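Local structure of extracellular solute-binding protein, family 1 (Bifidobacterium longum subsp. infantis, 6FTH) at residues A[210-215]-A[224-229]; A[151-156]-A[328-333]. The protein probably binds human milk oligosaccharides outside the cell and hands them to an ABC transporter, as a family 1 extracellular solute-binding protein. All coordinates share one frame; numbering follows the deposited sequence.

Interaction 1 of 2, residues A[210-215]-A[224-229]; sequences YYSPML and TGFNKG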
loop_
_atom_site.group_PDB
_atom_site.type_symbol
_atom_site.label_atom_id
_atom_site.label_comp_id
_atom_site.label_asym_id
_atom_site.label_seq_id
_atom_site.Cartn_x
_atom_site.Cartn_y
_atom_site.Cartn_z
ATOM N N TYR A 210 4.027 -5.742 0.721
ATOM C CA TYR A 210 2.752 -5.974 1.374
ATOM C C TYR A 210 2.747 -7.383 1.951
ATOM O O TYR A 210 3.264 -8.330 1.347
ATOM C CB TYR A 210 1.610 -5.853 0.373
ATOM C CG TYR A 210 1.072 -4.460 0.194
ATOM C CD1 TYR A 210 1.895 -3.420 -0.238
ATOM C CD2 TYR A 210 -0.268 -4.180 0.460
ATOM C CE1 TYR A 210 1.390 -2.141 -0.409
ATOM C CE2 TYR A 210 -0.784 -2.897 0.301
ATOM C CZ TYR A 210 0.057 -1.884 -0.133
ATOM O OH TYR A 210 -0.456 -0.614 -0.293
ATOM N N TYR A 211 2.197 -7.520 3.141
ATOM C CA TYR A 211 2.002 -8.816 3.787
ATOM C C TYR A 211 3.325 -9.518 4.075
ATOM O O TYR A 211 3.381 -10.734 4.231
ATOM C CB TYR A 211 1.029 -9.717 3.001
ATOM C CG TYR A 211 -0.055 -8.930 2.255
ATOM C CD1 TYR A 211 -0.801 -7.946 2.887
ATOM C CD2 TYR A 211 -0.281 -9.136 0.886
ATOM C CE1 TYR A 211 -1.728 -7.190 2.192
ATOM C CE2 TYR A 211 -1.215 -8.398 0.195
ATOM C CZ TYR A 211 -1.933 -7.421 0.846
ATOM O OH TYR A 211 -2.859 -6.653 0.181
ATOM N N SER A 212 4.390 -8.736 4.221
ATOM C CA SER A 212 5.705 -9.284 4.491
ATOM C C SER A 212 5.712 -10.064 5.806
ATOM O O SER A 212 5.105 -9.619 6.788
ATOM C CB SER A 212 6.690 -8.128 4.642
ATOM O OG SER A 212 7.962 -8.605 5.040
ATOM N N PRO A 213 6.452 -11.182 5.889
ATOM C CA PRO A 213 6.674 -11.822 7.194
ATOM C C PRO A 213 7.262 -10.853 8.207
ATOM O O PRO A 213 7.101 -11.055 9.417
ATOM C CB PRO A 213 7.658 -12.971 6.894
ATOM C CG PRO A 213 8.262 -12.644 5.526
ATOM C CD PRO A 213 7.178 -11.857 4.800
ATOM N N MET A 214 7.937 -9.802 7.736
ATOM C CA MET A 214 8.541 -8.869 8.693
ATOM C C MET A 214 7.525 -7.968 9.354
ATOM O O MET A 214 7.892 -7.103 10.151
ATOM C CB MET A 214 9.665 -8.062 8.044
ATOM C CG MET A 214 10.821 -8.921 7.593
ATOM S SD MET A 214 11.329 -10.017 8.915
ATOM C CE MET A 214 12.470 -11.141 8.095
ATOM N N LEU A 215 6.249 -8.154 9.076
ATOM C CA LEU A 215 5.241 -7.536 9.922
ATOM C C LEU A 215 5.380 -7.962 11.382
ATOM O O LEU A 215 4.854 -7.271 12.261
ATOM C CB LEU A 215 3.857 -7.853 9.382
ATOM C CG LEU A 215 3.458 -7.115 8.114
ATOM C CD1 LEU A 215 2.252 -7.789 7.501
ATOM C CD2 LEU A 215 3.160 -5.633 8.402
ATOM N N THR A 224 6.021 -0.749 11.691
ATOM C CA THR A 224 6.254 -0.867 10.253
ATOM C C THR A 224 5.295 0.027 9.464
ATOM O O THR A 224 4.277 0.518 9.972
ATOM C CB THR A 224 6.130 -2.319 9.758
ATOM O OG1 THR A 224 4.783 -2.781 9.931
ATOM C CG2 THR A 224 7.046 -3.271 10.519
ATOM N N GLY A 225 5.658 0.265 8.206
ATOM C CA GLY A 225 4.825 1.056 7.309
ATOM C C GLY A 225 4.913 0.525 5.896
ATOM O O GLY A 225 5.396 1.193 4.975
ATOM N N PHE A 226 4.424 -0.688 5.722
ATOM C CA PHE A 226 4.714 -1.435 4.509
ATOM C C PHE A 226 3.794 -1.120 3.323
ATOM O O PHE A 226 3.992 -1.704 2.250
ATOM C CB PHE A 226 4.782 -2.946 4.792
ATOM C CG PHE A 226 5.981 -3.387 5.625
ATOM C CD1 PHE A 226 7.119 -2.609 5.773
ATOM C CD2 PHE A 226 5.958 -4.617 6.267
ATOM C CE1 PHE A 226 8.196 -3.057 6.534
ATOM C CE2 PHE A 226 7.007 -5.050 7.038
ATOM C CZ PHE A 226 8.147 -4.269 7.161
ATOM N N ASN A 227 2.817 -0.217 3.446
ATOM C CA ASN A 227 2.071 0.178 2.248
ATOM C C ASN A 227 2.976 0.942 1.283
ATOM O O ASN A 227 2.861 0.788 0.060
ATOM C CB ASN A 227 0.867 1.055 2.578
ATOM C CG ASN A 227 -0.350 0.298 3.126
ATOM O OD1 ASN A 227 -0.256 -0.798 3.676
ATOM N ND2 ASN A 227 -1.515 0.944 3.004
ATOM N N LYS A 228 3.863 1.791 1.807
ATOM C CA LYS A 228 4.638 2.747 1.010
ATOM C C LYS A 228 5.572 3.531 1.927
ATOM O O LYS A 228 5.342 3.643 3.136
ATOM C CB LYS A 228 3.740 3.724 0.242
ATOM C CG LYS A 228 2.717 4.479 1.090
ATOM C CD LYS A 228 1.823 5.381 0.222
ATOM C CE LYS A 228 0.814 6.195 1.037
ATOM N NZ LYS A 228 -0.306 5.383 1.600
ATOM N N GLY A 229 6.624 4.074 1.334
ATOM C CA GLY A 229 7.501 5.009 2.020
ATOM C C GLY A 229 8.846 4.427 2.408
ATOM O O GLY A 229 9.372 3.518 1.758
HETATM O O HOH W 1 0.708 1.603 -1.496
#
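Phe226 and Leu215 both set CG beside their own backbone N, anti to the carbonyl carbon (chi1 -69° in Phe226), and in Leu215 an extended chi2 of 165° then carries a methyl to the phenyl ring. The two side chains slide past each other in opposite directions, with Leu215 CD2 3.7 Å from Phe226 CD2. The far rim of the ring points into the backbone: Phe226 CE2 lies 3.8 Å from Met214 C, close to the ring plane, and Ser212 CB packs obliquely near the same corner. Within 224-229 itself, Thr224 CB stands 3.7 Å above the plane of the Phe226 ring, over its centre. A flat, apolar side chain suits this slot, since its edge can abut a peptide while its face takes a methine.

Ser212 shapes the receiving surface. Its OG accepts from Met214 N at 2.9 Å, closing an ST turn as the chain enters the 3-10 segment, while Met214 sends its thioether away toward helices 249-263 and 457-484.

A type I turn from Gly225 to Lys228 presents Phe226 and Asn227 at its central positions. Tyr210 lies obliquely across Asn227, the phenol ring and the amide only 15° apart in plane. Tyr210 CE1 approaches Asn227 O to 3.3 Å, and Tyr210 OH sits 3.5 Å from Asn227 CG. The side-chain oxygen Asn227 OD1 accepts from Gln153 NE2 and Gly152 N. One water joins the segments, 2.8 Å from Tyr210 OH and donating to Asn227 O.

No direct hydrogen bond crosses between the segments. Their cohesion rests on the buried phenylalanine and on the Tyr210 ring packed over Asn227, with the water bridging beside it, while Thr224 OG1 bonds to Asp330 OD2 and Asn218 ND2.

Interaction 2 of 2, residues A[151-156]-A[328-333]; sequences TGQHMF and VWDGSS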
loop_
_atom_site.group_PDB
_atom_site.type_symbol
_atom_site.label_atom_id
_atom_site.label_comp_id
_atom_site.label_asym_id
_atom_site.label_seq_id
_atom_site.Cartn_x
_atom_site.Cartn_y
_atom_site.Cartn_z
ATOM N N THR A 151 -4.427 0.719 7.849
ATOM C CA THR A 151 -3.378 0.018 7.131
ATOM C C THR A 151 -3.936 -1.046 6.177
ATOM O O THR A 151 -5.044 -1.566 6.340
ATOM C CB THR A 151 -2.321 -0.564 8.069
ATOM O OG1 THR A 151 -1.339 -1.221 7.266
ATOM C CG2 THR A 151 -2.922 -1.528 9.069
ATOM N N GLY A 152 -3.136 -1.369 5.175
ATOM C CA GLY A 152 -3.408 -2.506 4.317
ATOM C C GLY A 152 -2.919 -3.832 4.845
ATOM O O GLY A 152 -3.184 -4.884 4.242
ATOM N N GLN A 153 -2.207 -3.815 5.974
ATOM C CA GLN A 153 -1.519 -4.977 6.505
ATOM C C GLN A 153 -2.305 -5.558 7.680
ATOM O O GLN A 153 -2.713 -4.815 8.579
ATOM C CB GLN A 153 -0.142 -4.545 7.012
ATOM C CG GLN A 153 0.624 -3.670 6.063
ATOM C CD GLN A 153 0.820 -4.306 4.715
ATOM O OE1 GLN A 153 1.077 -5.506 4.612
ATOM N NE2 GLN A 153 0.726 -3.498 3.670
ATOM N N HIS A 154 -2.514 -6.884 7.679
ATOM C CA HIS A 154 -3.251 -7.557 8.744
ATOM C C HIS A 154 -2.715 -8.962 8.954
ATOM O O HIS A 154 -2.113 -9.551 8.058
ATOM C CB HIS A 154 -4.758 -7.657 8.434
ATOM C CG HIS A 154 -5.292 -6.389 7.908
ATOM N ND1 HIS A 154 -5.167 -6.032 6.586
ATOM C CD2 HIS A 154 -5.825 -5.315 8.540
ATOM C CE1 HIS A 154 -5.638 -4.812 6.415
ATOM N NE2 HIS A 154 -6.030 -4.351 7.585
ATOM N N MET A 155 -2.960 -9.504 10.151
ATOM C CA MET A 155 -2.606 -10.871 10.503
ATOM C C MET A 155 -3.904 -11.615 10.777
ATOM O O MET A 155 -4.664 -11.228 11.667
ATOM C CB MET A 155 -1.718 -10.875 11.748
ATOM C CG MET A 155 -1.239 -12.242 12.170
ATOM S SD MET A 155 -0.168 -12.088 13.614
ATOM C CE MET A 155 0.419 -13.777 13.818
ATOM N N PHE A 156 -4.154 -12.678 10.018
ATOM C CA PHE A 156 -5.371 -13.472 10.147
ATOM C C PHE A 156 -5.087 -14.808 10.821
ATOM O O PHE A 156 -4.016 -15.401 10.649
ATOM C CB PHE A 156 -5.986 -13.723 8.769
ATOM C CG PHE A 156 -6.350 -12.464 8.037
ATOM C CD1 PHE A 156 -7.221 -11.556 8.601
ATOM C CD2 PHE A 156 -5.806 -12.178 6.794
ATOM C CE1 PHE A 156 -7.566 -10.377 7.924
ATOM C CE2 PHE A 156 -6.141 -11.008 6.121
ATOM C CZ PHE A 156 -7.008 -10.098 6.701
ATOM N N VAL A 328 2.999 -2.827 18.895
ATOM C CA VAL A 328 2.404 -1.897 17.938
ATOM C C VAL A 328 1.839 -2.696 16.774
ATOM O O VAL A 328 1.895 -3.923 16.773
ATOM C CB VAL A 328 3.409 -0.825 17.475
ATOM C CG1 VAL A 328 3.828 0.015 18.693
ATOM C CG2 VAL A 328 4.652 -1.449 16.763
ATOM N N TRP A 329 1.271 -2.000 15.788
ATOM C CA TRP A 329 0.915 -2.607 14.519
ATOM C C TRP A 329 1.256 -1.597 13.425
ATOM O O TRP A 329 1.470 -0.415 13.693
ATOM C CB TRP A 329 -0.546 -3.111 14.474
ATOM C CG TRP A 329 -0.843 -3.827 13.204
ATOM C CD1 TRP A 329 -1.699 -3.428 12.210
ATOM C CD2 TRP A 329 -0.245 -5.047 12.757
ATOM N NE1 TRP A 329 -1.662 -4.316 11.176
ATOM C CE2 TRP A 329 -0.783 -5.325 11.485
ATOM C CE3 TRP A 329 0.710 -5.913 13.296
ATOM C CZ2 TRP A 329 -0.400 -6.432 10.753
ATOM C CZ3 TRP A 329 1.089 -7.017 12.556
ATOM C CH2 TRP A 329 0.540 -7.260 11.310
ATOM N N ASP A 330 1.339 -2.095 12.193
ATOM C CA ASP A 330 1.723 -1.293 11.035
ATOM C C ASP A 330 0.933 0.006 10.986
ATOM O O ASP A 330 -0.288 0.012 11.132
ATOM C CB ASP A 330 1.468 -2.141 9.773
ATOM C CG ASP A 330 1.925 -1.476 8.504
ATOM O OD1 ASP A 330 1.169 -0.621 7.971
ATOM O OD2 ASP A 330 3.047 -1.840 8.041
ATOM N N GLY A 331 1.642 1.099 10.717
ATOM C CA GLY A 331 1.055 2.416 10.773
ATOM C C GLY A 331 0.656 3.006 9.441
ATOM O O GLY A 331 0.410 4.216 9.364
ATOM N N SER A 332 0.611 2.204 8.386
ATOM C CA SER A 332 0.304 2.733 7.078
ATOM C C SER A 332 -1.157 3.173 6.975
ATOM O O SER A 332 -2.009 2.901 7.828
ATOM C CB SER A 332 0.503 1.660 6.005
ATOM O OG SER A 332 1.788 1.062 6.005
ATOM N N SER A 333 -1.422 3.836 5.851
ATOM C CA SER A 333 -2.740 4.256 5.421
ATOM C C SER A 333 -2.932 3.830 3.979
ATOM O O SER A 333 -2.048 4.040 3.148
ATOM C CB SER A 333 -2.865 5.778 5.510
ATOM O OG SER A 333 -3.993 6.238 4.764
#
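Trp329 meets the 151-156 segment with the nitrogen edge of its indole: NE1 donates to Gln153 O at 2.8 Å, the oxygen in the ring plane, the donor 49° above the carbonyl plane. Tryptophan suits the place, offering one N-H beside a broad apolar ring, whose CZ2 lies 3.7 Å from His154 CA. Thr151 crosses the indole at about a right angle, its CG2 3.7 Å from Trp329 NE1, and crosses Asp330 obliquely. Chi1 (-175°) puts Asp330 CG anti to the backbone N, 3.5 Å from Gln153 CG, amide and carboxylate planes 53° apart; Gln153 OE1 and NE2 bond Tyr211 N and Asn227 OD1. Aspartate suits because OD1 can take three donors: Thr151 OG1 at 2.7 Å from above its plane, Ser332 N, an Asx turn, and Ser332 OG on its syn lone pair. Asp330 OD2 accepts from Thr224 OG1 and Phe226 N. Thr151 OG1 accepts from Gln153 N, an ST turn. An alanine in place of Asp330 would probably leave these five donors without their acceptor. Nearby, Trp329 and Met155 touch Phe296 of strand 292-297, His154 packs on helix 423-432, and Thr151 touches Arg439 of helix 436-439.

Interaction 1 is nested along the chain within the 171-residue span between the segments of interaction 2: 151-156 comes first, then 210-215 and 224-229, and finally 328-333. Their centres lie 8 Å apart, at 8 and 10 Å from the centre of the chain, and three side chains of interaction 2, Asp330, Gln153 and Ser332, bond directly to interaction 1; Ser332 OG pairs with Asn227 N. Strand 154-158, which begins in interaction 2, pairs with strand 292-297, whose Phe296 touches Leu215 as well as Trp329. Loops distant in sequence are thus joined beside one mixed sheet, an arrangement consistent with a type 2 periplasmic-binding-protein fold.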